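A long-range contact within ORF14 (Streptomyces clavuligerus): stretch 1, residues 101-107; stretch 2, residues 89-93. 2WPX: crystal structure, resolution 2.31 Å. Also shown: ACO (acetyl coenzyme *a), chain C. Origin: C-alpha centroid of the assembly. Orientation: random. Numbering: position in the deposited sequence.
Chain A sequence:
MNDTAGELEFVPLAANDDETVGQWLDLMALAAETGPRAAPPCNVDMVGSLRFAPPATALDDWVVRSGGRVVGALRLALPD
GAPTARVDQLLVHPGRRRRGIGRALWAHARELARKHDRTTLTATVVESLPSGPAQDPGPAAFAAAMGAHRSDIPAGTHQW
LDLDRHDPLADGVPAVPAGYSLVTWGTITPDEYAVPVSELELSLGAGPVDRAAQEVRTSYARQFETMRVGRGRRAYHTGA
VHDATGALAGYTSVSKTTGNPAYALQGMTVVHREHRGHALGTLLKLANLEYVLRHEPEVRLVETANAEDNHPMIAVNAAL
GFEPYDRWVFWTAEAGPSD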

# COMPACT_ATOMS: atom_id res chain seq x y z
N ILE A 101 2.72 23.63 -11.18
CA ILE A 101 3.37 22.40 -11.63
C ILE A 101 2.43 21.19 -11.37
O ILE A 101 2.20 20.35 -12.24
CB ILE A 101 4.76 22.18 -10.93
CG1 ILE A 101 5.70 23.34 -11.21
CG2 ILE A 101 5.38 20.82 -11.37
CD1 ILE A 101 7.05 23.28 -10.42
N GLY A 102 1.87 21.14 -10.18
CA GLY A 102 0.88 20.10 -9.90
C GLY A 102 -0.28 20.17 -10.89
O GLY A 102 -0.75 19.13 -11.44
N ARG A 103 -0.77 21.38 -11.13
CA ARG A 103 -1.85 21.53 -12.08
C ARG A 103 -1.49 20.95 -13.44
O ARG A 103 -2.27 20.22 -14.06
CB ARG A 103 -2.23 23.01 -12.27
CG ARG A 103 -3.32 23.21 -13.32
CD ARG A 103 -3.72 24.68 -13.39
NE ARG A 103 -4.67 25.05 -12.34
CZ ARG A 103 -4.37 25.72 -11.23
NH1 ARG A 103 -3.10 26.11 -10.99
NH2 ARG A 103 -5.35 26.00 -10.37
N ALA A 104 -0.33 21.33 -13.93
CA ALA A 104 0.18 20.83 -15.19
C ALA A 104 0.30 19.28 -15.14
O ALA A 104 0.01 18.61 -16.13
CB ALA A 104 1.52 21.52 -15.52
N LEU A 105 0.66 18.72 -13.99
CA LEU A 105 0.81 17.26 -13.87
C LEU A 105 -0.54 16.56 -14.01
O LEU A 105 -0.70 15.56 -14.67
CB LEU A 105 1.47 16.92 -12.55
CG LEU A 105 2.99 17.10 -12.55
CD1 LEU A 105 3.51 16.88 -11.10
CD2 LEU A 105 3.71 16.17 -13.58
N TRP A 106 -1.54 17.17 -13.40
CA TRP A 106 -2.86 16.67 -13.43
C TRP A 106 -3.43 16.76 -14.85
O TRP A 106 -4.17 15.85 -15.31
CB TRP A 106 -3.69 17.55 -12.51
CG TRP A 106 -5.07 17.13 -12.53
CD1 TRP A 106 -6.08 17.67 -13.27
CD2 TRP A 106 -5.62 16.01 -11.84
NE1 TRP A 106 -7.26 16.98 -13.03
CE2 TRP A 106 -7.00 15.95 -12.17
CE3 TRP A 106 -5.10 15.06 -10.94
CZ2 TRP A 106 -7.84 14.98 -11.65
CZ3 TRP A 106 -5.94 14.08 -10.43
CH2 TRP A 106 -7.29 14.05 -10.80
N ALA A 107 -3.13 17.84 -15.55
CA ALA A 107 -3.58 17.99 -16.92
C ALA A 107 -2.93 16.94 -17.81
O ALA A 107 -3.56 16.41 -18.73
CB ALA A 107 -3.29 19.42 -17.47
N1A ACO C . -3.03 24.59 0.47
C2A ACO C . -4.17 25.05 -0.03
N3A ACO C . -4.51 24.98 -1.33
C4A ACO C . -3.68 24.40 -2.19
C5A ACO C . -2.48 23.89 -1.70
C6A ACO C . -2.17 23.99 -0.35
N6A ACO C . -1.02 23.50 0.10
N7A ACO C . -1.81 23.38 -2.72
C8A ACO C . -2.57 23.50 -3.81
N9A ACO C . -3.68 24.12 -3.50
C1B ACO C . -4.69 24.40 -4.54
C2B ACO C . -4.87 25.87 -4.94
O2B ACO C . -6.14 25.99 -5.57
C3B ACO C . -3.81 26.01 -5.98
O3B ACO C . -4.15 26.95 -6.97
P3B ACO C . -3.57 28.43 -6.81
O7A ACO C . -3.84 29.51 -8.00
O8A ACO C . -3.38 28.87 -5.33
O9A ACO C . -4.98 28.76 -6.41
C4B ACO C . -3.92 24.69 -6.77
O4B ACO C . -4.33 23.69 -5.81
C5B ACO C . -2.42 24.93 -7.03
O5B ACO C . -1.86 23.85 -7.48
P1A ACO C . -0.47 23.90 -8.07
O1A ACO C . -0.61 23.24 -9.52
O2A ACO C . 0.32 25.21 -8.02
O3A ACO C . 0.20 23.07 -6.93
P2A ACO C . 1.49 22.24 -6.61
O4A ACO C . 2.04 22.99 -5.35
O5A ACO C . 2.53 22.20 -7.67
O6A ACO C . 0.77 20.87 -6.04
CBP ACO C . 0.51 19.12 -4.37
CCP ACO C . 1.30 19.61 -5.60
CDP ACO C . -0.41 20.32 -4.54
CEP ACO C . 0.15 17.91 -5.14
CAP ACO C . 1.83 19.22 -3.57
OAP ACO C . 1.48 19.61 -2.28
C9P ACO C . 2.50 17.84 -3.41
O9P ACO C . 3.30 17.43 -4.25
N8P ACO C . 2.34 17.24 -2.23
C7P ACO C . 2.89 15.90 -1.94
C6P ACO C . 2.25 14.97 -2.95
C5P ACO C . 0.74 14.81 -2.81
O5P ACO C . 0.17 14.79 -1.73
N4P ACO C . 0.12 14.64 -3.94
C3P ACO C . -1.28 14.28 -3.95
C2P ACO C . -2.13 15.31 -4.67
S1P ACO C . -3.78 14.57 -4.53
C ACO C . -4.00 14.10 -6.15
O ACO C . -3.01 14.02 -6.88
CH3 ACO C . -5.44 13.85 -6.61
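Stretch 2 (89-93) QLLVH

A strand that packs against a helix while both hold the same cofactor can divide its chemistry: side chains serve the packing, while some backbone polar groups bind the ligand. The contact between residues 89-93 and the helix 101-107 of ORF14 illustrates this principle. Gln89 to Val92 form an extended strand, with phi between -160° and -121° and psi between 104° and 134°, and His93 leaves it as loop or turn. The strand runs nearly antiparallel to the helix, with an angle of 155° between their N-to-C directions and a closest approach of 8.5 Å between their axes. The order of the facing pairs reflects this direction: Val92 lies nearest Gly102, with their CA atoms 6.1 Å apart, and Leu90 nearest Leu105, with their CA atoms 7.1 Å apart.

The alternation of an extended chain decides which residues pack. Leu90 and Val92 point their CA-to-CB bonds toward the helix, whereas that of Leu91, between them, points away. Leu90 has the most covered surface, 74 Å². In its t, t rotamer it places CD2 4.0 Å from Leu105 CD1, and its CD1 lies 4.0 Å from Trp106 CE3, at the edge of the indole and near the ring plane. Val92, with 63 Å² covered, brings CG2 to 3.8 Å from Leu105 CD1 and 3.9 Å from Ile101 CG2. On the helix, Leu105 contributes most, 51 Å²; its CD1 touches both inward-pointing strand residues and also comes within 3.7 Å of the carbonyl atom Leu91 O.

The closest contact between the stretches is at Gly102, whose N lies 3.5 Å from Val92 CG2. A CB at this position would point sideways and would lie only 2.5 Å from O6A of acetyl coenzyme A, so the bare backbone leaves space for the cofactor.

No hydrogen bond joins the two stretches, and the 268 Å² buried between them is held largely by apolar contacts. Four backbone polar atoms bind the ligand. On the strand, Val92 N donates to ACO O9P at 2.9 Å, and Leu90 O accepts from ACO N4P at 2.9 Å. At the helix, Gly102 N donates to ACO O5A at 2.8 Å and Arg103 N to ACO O1A at a very short 2.5 Å. The strand thus engages the pantetheine arm and the helix the pyrophosphate, while Leu90, Val92 and Leu105 pack the two elements together.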

# COMPACT_ATOMS: atom_id res chain seq x y z
N GLN A 89 1.30 8.23 -8.16
CA GLN A 89 2.16 9.28 -7.70
C GLN A 89 1.91 10.57 -8.44
O GLN A 89 1.92 10.59 -9.68
CB GLN A 89 3.67 8.90 -7.77
CG GLN A 89 4.60 10.01 -7.28
CD GLN A 89 6.09 9.66 -7.43
OE1 GLN A 89 6.81 9.41 -6.44
NE2 GLN A 89 6.56 9.61 -8.66
N LEU A 90 1.69 11.64 -7.69
CA LEU A 90 1.71 12.98 -8.25
C LEU A 90 2.43 13.89 -7.24
O LEU A 90 1.86 14.28 -6.24
CB LEU A 90 0.26 13.48 -8.54
CG LEU A 90 0.14 14.71 -9.44
CD1 LEU A 90 -1.22 14.79 -10.10
CD2 LEU A 90 0.48 16.06 -8.67
N LEU A 91 3.67 14.25 -7.53
CA LEU A 91 4.55 14.87 -6.54
C LEU A 91 5.29 16.11 -7.12
O LEU A 91 5.81 16.09 -8.25
CB LEU A 91 5.55 13.80 -6.06
CG LEU A 91 6.55 14.05 -4.91
CD1 LEU A 91 7.31 12.83 -4.55
CD2 LEU A 91 7.55 15.04 -5.38
N VAL A 92 5.31 17.20 -6.37
CA VAL A 92 5.94 18.43 -6.83
C VAL A 92 7.02 18.75 -5.80
O VAL A 92 6.80 18.59 -4.59
CB VAL A 92 4.87 19.54 -6.99
CG1 VAL A 92 5.47 20.91 -7.22
CG2 VAL A 92 3.94 19.23 -8.15
N HIS A 93 8.22 19.07 -6.28
CA HIS A 93 9.35 19.43 -5.43
C HIS A 93 8.91 20.51 -4.43
O HIS A 93 8.37 21.57 -4.82
CB HIS A 93 10.53 19.90 -6.34
CG HIS A 93 11.78 20.34 -5.60
ND1 HIS A 93 13.04 19.88 -5.94
CD2 HIS A 93 11.97 21.27 -4.62
CE1 HIS A 93 13.95 20.45 -5.15
NE2 HIS A 93 13.32 21.31 -4.36